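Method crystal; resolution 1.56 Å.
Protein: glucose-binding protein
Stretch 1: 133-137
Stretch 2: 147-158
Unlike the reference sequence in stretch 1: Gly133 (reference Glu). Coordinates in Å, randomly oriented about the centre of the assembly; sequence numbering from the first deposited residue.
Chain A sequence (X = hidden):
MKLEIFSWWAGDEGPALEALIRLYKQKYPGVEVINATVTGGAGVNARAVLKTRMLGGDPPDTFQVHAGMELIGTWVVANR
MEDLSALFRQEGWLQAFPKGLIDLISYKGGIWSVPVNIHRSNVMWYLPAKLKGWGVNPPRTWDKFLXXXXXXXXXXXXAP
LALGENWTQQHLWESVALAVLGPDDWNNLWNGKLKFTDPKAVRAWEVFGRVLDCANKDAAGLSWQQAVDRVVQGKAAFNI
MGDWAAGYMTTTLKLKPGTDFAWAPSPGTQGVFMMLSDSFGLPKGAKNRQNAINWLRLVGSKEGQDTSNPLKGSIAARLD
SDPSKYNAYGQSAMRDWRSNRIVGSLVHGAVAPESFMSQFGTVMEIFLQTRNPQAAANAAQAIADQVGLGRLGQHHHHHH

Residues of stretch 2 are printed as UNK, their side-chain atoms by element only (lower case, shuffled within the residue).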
# COMPACT_ATOMS: atom_id res chain seq x y z
N GLY A 133 -8.43 -28.18 7.79
CA GLY A 133 -9.50 -28.91 7.09
C GLY A 133 -9.07 -29.49 5.75
O GLY A 133 -9.56 -30.57 5.36
N TRP A 134 -8.18 -28.78 5.06
CA TRP A 134 -7.58 -29.24 3.78
C TRP A 134 -6.25 -29.98 3.93
O TRP A 134 -5.69 -30.45 2.95
CB TRP A 134 -7.31 -28.06 2.85
CG TRP A 134 -8.52 -27.40 2.35
CD1 TRP A 134 -9.65 -28.00 1.88
CD2 TRP A 134 -8.73 -26.00 2.24
NE1 TRP A 134 -10.56 -27.05 1.49
CE2 TRP A 134 -10.01 -25.81 1.70
CE3 TRP A 134 -7.94 -24.88 2.55
CZ2 TRP A 134 -10.54 -24.54 1.46
CZ3 TRP A 134 -8.47 -23.63 2.32
CH2 TRP A 134 -9.76 -23.46 1.78
N GLY A 135 -5.72 -30.05 5.14
CA GLY A 135 -4.49 -30.79 5.36
C GLY A 135 -3.29 -30.23 4.63
O GLY A 135 -2.53 -30.99 4.03
N VAL A 136 -3.11 -28.91 4.69
CA VAL A 136 -1.93 -28.25 4.10
C VAL A 136 -1.32 -27.22 5.07
O VAL A 136 -2.00 -26.76 5.99
CB VAL A 136 -2.27 -27.51 2.77
CG1 VAL A 136 -2.87 -28.48 1.74
CG2 VAL A 136 -3.25 -26.36 3.02
N ASN A 137 -0.07 -26.85 4.82
CA ASN A 137 0.63 -25.78 5.54
C ASN A 137 0.67 -24.46 4.74
O ASN A 137 0.47 -24.48 3.53
CB ASN A 137 2.07 -26.20 5.81
CG ASN A 137 2.18 -27.35 6.82
OD1 ASN A 137 1.36 -27.48 7.74
ND2 ASN A 137 3.20 -28.18 6.64
N UNK A 147 3.02 -25.97 -5.48
CA UNK A 147 2.77 -27.38 -5.12
C UNK A 147 1.56 -27.56 -4.21
O UNK A 147 0.71 -28.43 -4.42
c UNK A 147 4.02 -28.01 -4.49
N UNK A 148 1.46 -26.71 -3.18
CA UNK A 148 0.30 -26.74 -2.29
C UNK A 148 -1.00 -26.42 -3.03
O UNK A 148 -2.03 -27.05 -2.81
c UNK A 148 0.50 -25.79 -1.08
o UNK A 148 1.57 -26.29 -0.26
c UNK A 148 -0.78 -25.68 -0.24
N UNK A 149 -0.97 -25.43 -3.91
CA UNK A 149 -2.15 -25.09 -4.69
C UNK A 149 -2.60 -26.25 -5.59
O UNK A 149 -3.80 -26.47 -5.78
s UNK A 149 -1.96 -22.31 -4.55
c UNK A 149 -1.91 -23.83 -5.53
N UNK A 150 -1.64 -26.98 -6.16
CA UNK A 150 -1.96 -28.17 -6.98
C UNK A 150 -2.65 -29.25 -6.12
O UNK A 150 -3.71 -29.76 -6.47
c UNK A 150 -0.69 -28.71 -7.62
c UNK A 150 -1.49 -29.10 -10.01
o UNK A 150 -2.63 -28.61 -10.04
n UNK A 150 -0.68 -29.12 -11.07
c UNK A 150 -0.94 -29.74 -8.73
N UNK A 151 -2.05 -29.55 -4.97
CA UNK A 151 -2.69 -30.40 -3.96
C UNK A 151 -4.12 -29.96 -3.66
O UNK A 151 -5.03 -30.79 -3.58
c UNK A 151 -1.87 -30.41 -2.65
o UNK A 151 -0.56 -30.91 -2.90
c UNK A 151 -2.53 -31.27 -1.58
N UNK A 152 -4.33 -28.64 -3.50
CA UNK A 152 -5.65 -28.12 -3.13
C UNK A 152 -6.64 -28.26 -4.28
O UNK A 152 -7.82 -28.53 -4.05
c UNK A 152 -4.92 -26.43 -1.31
c UNK A 152 -4.49 -24.97 -1.13
c UNK A 152 -5.87 -26.85 -0.19
c UNK A 152 -5.56 -26.65 -2.67
N UNK A 153 -6.17 -28.07 -5.51
CA UNK A 153 -7.01 -28.29 -6.68
C UNK A 153 -7.47 -29.76 -6.75
O UNK A 153 -8.64 -30.04 -7.00
n UNK A 153 -4.45 -24.32 -10.80
c UNK A 153 -6.31 -26.39 -8.23
c UNK A 153 -5.46 -26.07 -9.42
c UNK A 153 -6.30 -27.89 -7.97
c UNK A 153 -5.30 -24.57 -9.61
N UNK A 154 -6.53 -30.67 -6.50
CA UNK A 154 -6.84 -32.11 -6.41
C UNK A 154 -7.88 -32.41 -5.33
O UNK A 154 -8.79 -33.23 -5.54
c UNK A 154 -5.54 -32.91 -6.18
c UNK A 154 -3.18 -33.28 -7.15
n UNK A 154 -2.37 -33.24 -8.21
o UNK A 154 -2.79 -33.59 -6.02
c UNK A 154 -4.64 -32.92 -7.43
N UNK A 155 -7.78 -31.72 -4.20
CA UNK A 155 -8.76 -31.84 -3.11
C UNK A 155 -10.09 -31.13 -3.37
O UNK A 155 -10.99 -31.19 -2.54
c UNK A 155 -6.37 -31.80 -0.05
c UNK A 155 -5.31 -32.79 0.38
n UNK A 155 -5.01 -32.70 1.83
c UNK A 155 -8.14 -31.37 -1.79
c UNK A 155 -6.94 -32.21 -1.38
N UNK A 156 -10.22 -30.45 -4.52
CA UNK A 156 -11.49 -29.85 -4.92
C UNK A 156 -11.60 -28.33 -4.79
O UNK A 156 -12.66 -27.77 -5.07
N UNK A 157 -10.51 -27.68 -4.35
CA UNK A 157 -10.45 -26.22 -4.27
C UNK A 157 -9.95 -25.69 -5.62
O UNK A 157 -8.75 -25.67 -5.87
c UNK A 157 -8.60 -23.99 -1.60
c UNK A 157 -9.55 -25.76 -3.12
c UNK A 157 -9.62 -24.28 -2.68
c UNK A 157 -10.99 -23.90 -2.20
N UNK A 158 -10.89 -25.30 -6.47
CA UNK A 158 -10.66 -24.85 -7.85
C UNK A 158 -9.66 -23.69 -8.01
O UNK A 158 -8.90 -23.64 -8.97
c UNK A 158 -11.98 -24.38 -8.46
c UNK A 158 -14.01 -24.79 -9.91
o UNK A 158 -14.04 -23.60 -10.30
o UNK A 158 -15.03 -25.53 -9.93
c UNK A 158 -12.70 -25.37 -9.35
O HOH W 1 2.60 -25.06 1.70

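Position 147 carries a single side-chain carbon, out of reach of stretch 1; one carbon alone is Ala147. At 148 the first side-chain carbon bears one oxygen and one carbon; the group points toward stretch 1, its end carbon packing against Val136 and its oxygen meeting a water that also binds Asn137. This branched pattern is Thr148. Its CG2 packs 3.8 Å from CB of Val136, while OG1 of Thr148 lies 2.5 Å from the oxygen of water 1, and that oxygen lies 2.9 Å from O of Asn137, to which the water donates, so the hydroxyl and the loop backbone are joined through solvent.

Position 149 has one carbon and then a sulfur, which makes it Cys149; its CA-to-CB bond points away from stretch 1 and the side chain is buried. At 150, three carbons in a row end in one oxygen and one nitrogen, an amide at glutamine length, and Gln150 is exposed and out of reach.

Position 151 repeats the fork of one oxygen and one carbon on the first carbon, and the end carbon approaches Val136; this is Thr151. It turns its hydroxyl back to the helix, OG1 donating to O of Ala147 at 3.2 Å, and its CG2 lies 4.3 Å from CG1 of Val136. At 152 there are four carbons forked at the second, and one end carbon touches both Trp134 and Val136; this is Leu152. Its CA-to-CB bond points sideways, yet the side chain's end comes nearer: CD2 is 3.6 Å from CB of Trp134 and 3.9 Å from CG1 of Val136.

Position 153, four carbons in a row ending in nitrogen, is Lys153, which extends out of reach. Position 154 has three carbons, the third bearing oxygen and nitrogen, hence Gln154, also without contact. At 155 another unbranched four-carbon chain ends in a nitrogen, but this one points toward stretch 1 and reaches the backbone oxygen of Trp134; this is Lys155. Its NZ donates a short hydrogen bond to O of Trp134, at 2.6 Å.

Position 156 has no side-chain atoms. Gly156 has a phi of 105°, where a CB would jam against the preceding carbonyl, and its N bonds to O of Lys153 at 3.0 Å in a Schellman motif. At 157 there are four carbons forked at the second, one of the end carbons lying over a face of the Trp134 ring; this is Leu157, its CD2 3.6 Å from CH2 of Trp134. Position 158 ends three carbons in two oxygens; this is Glu158, exposed and remote.

The contact is therefore mainly apolar. Leu152 packs against both Trp134 and Val136, and Leu157, carried past the helix end, makes a CH-pi contact with the indole. Lys155 adds a direct polar tie to the backbone, and the water between OG1 of Thr148 and O of Asn137 adds an indirect one.

Stretch 2, residues 147-158: ATCQTLKQKGLE
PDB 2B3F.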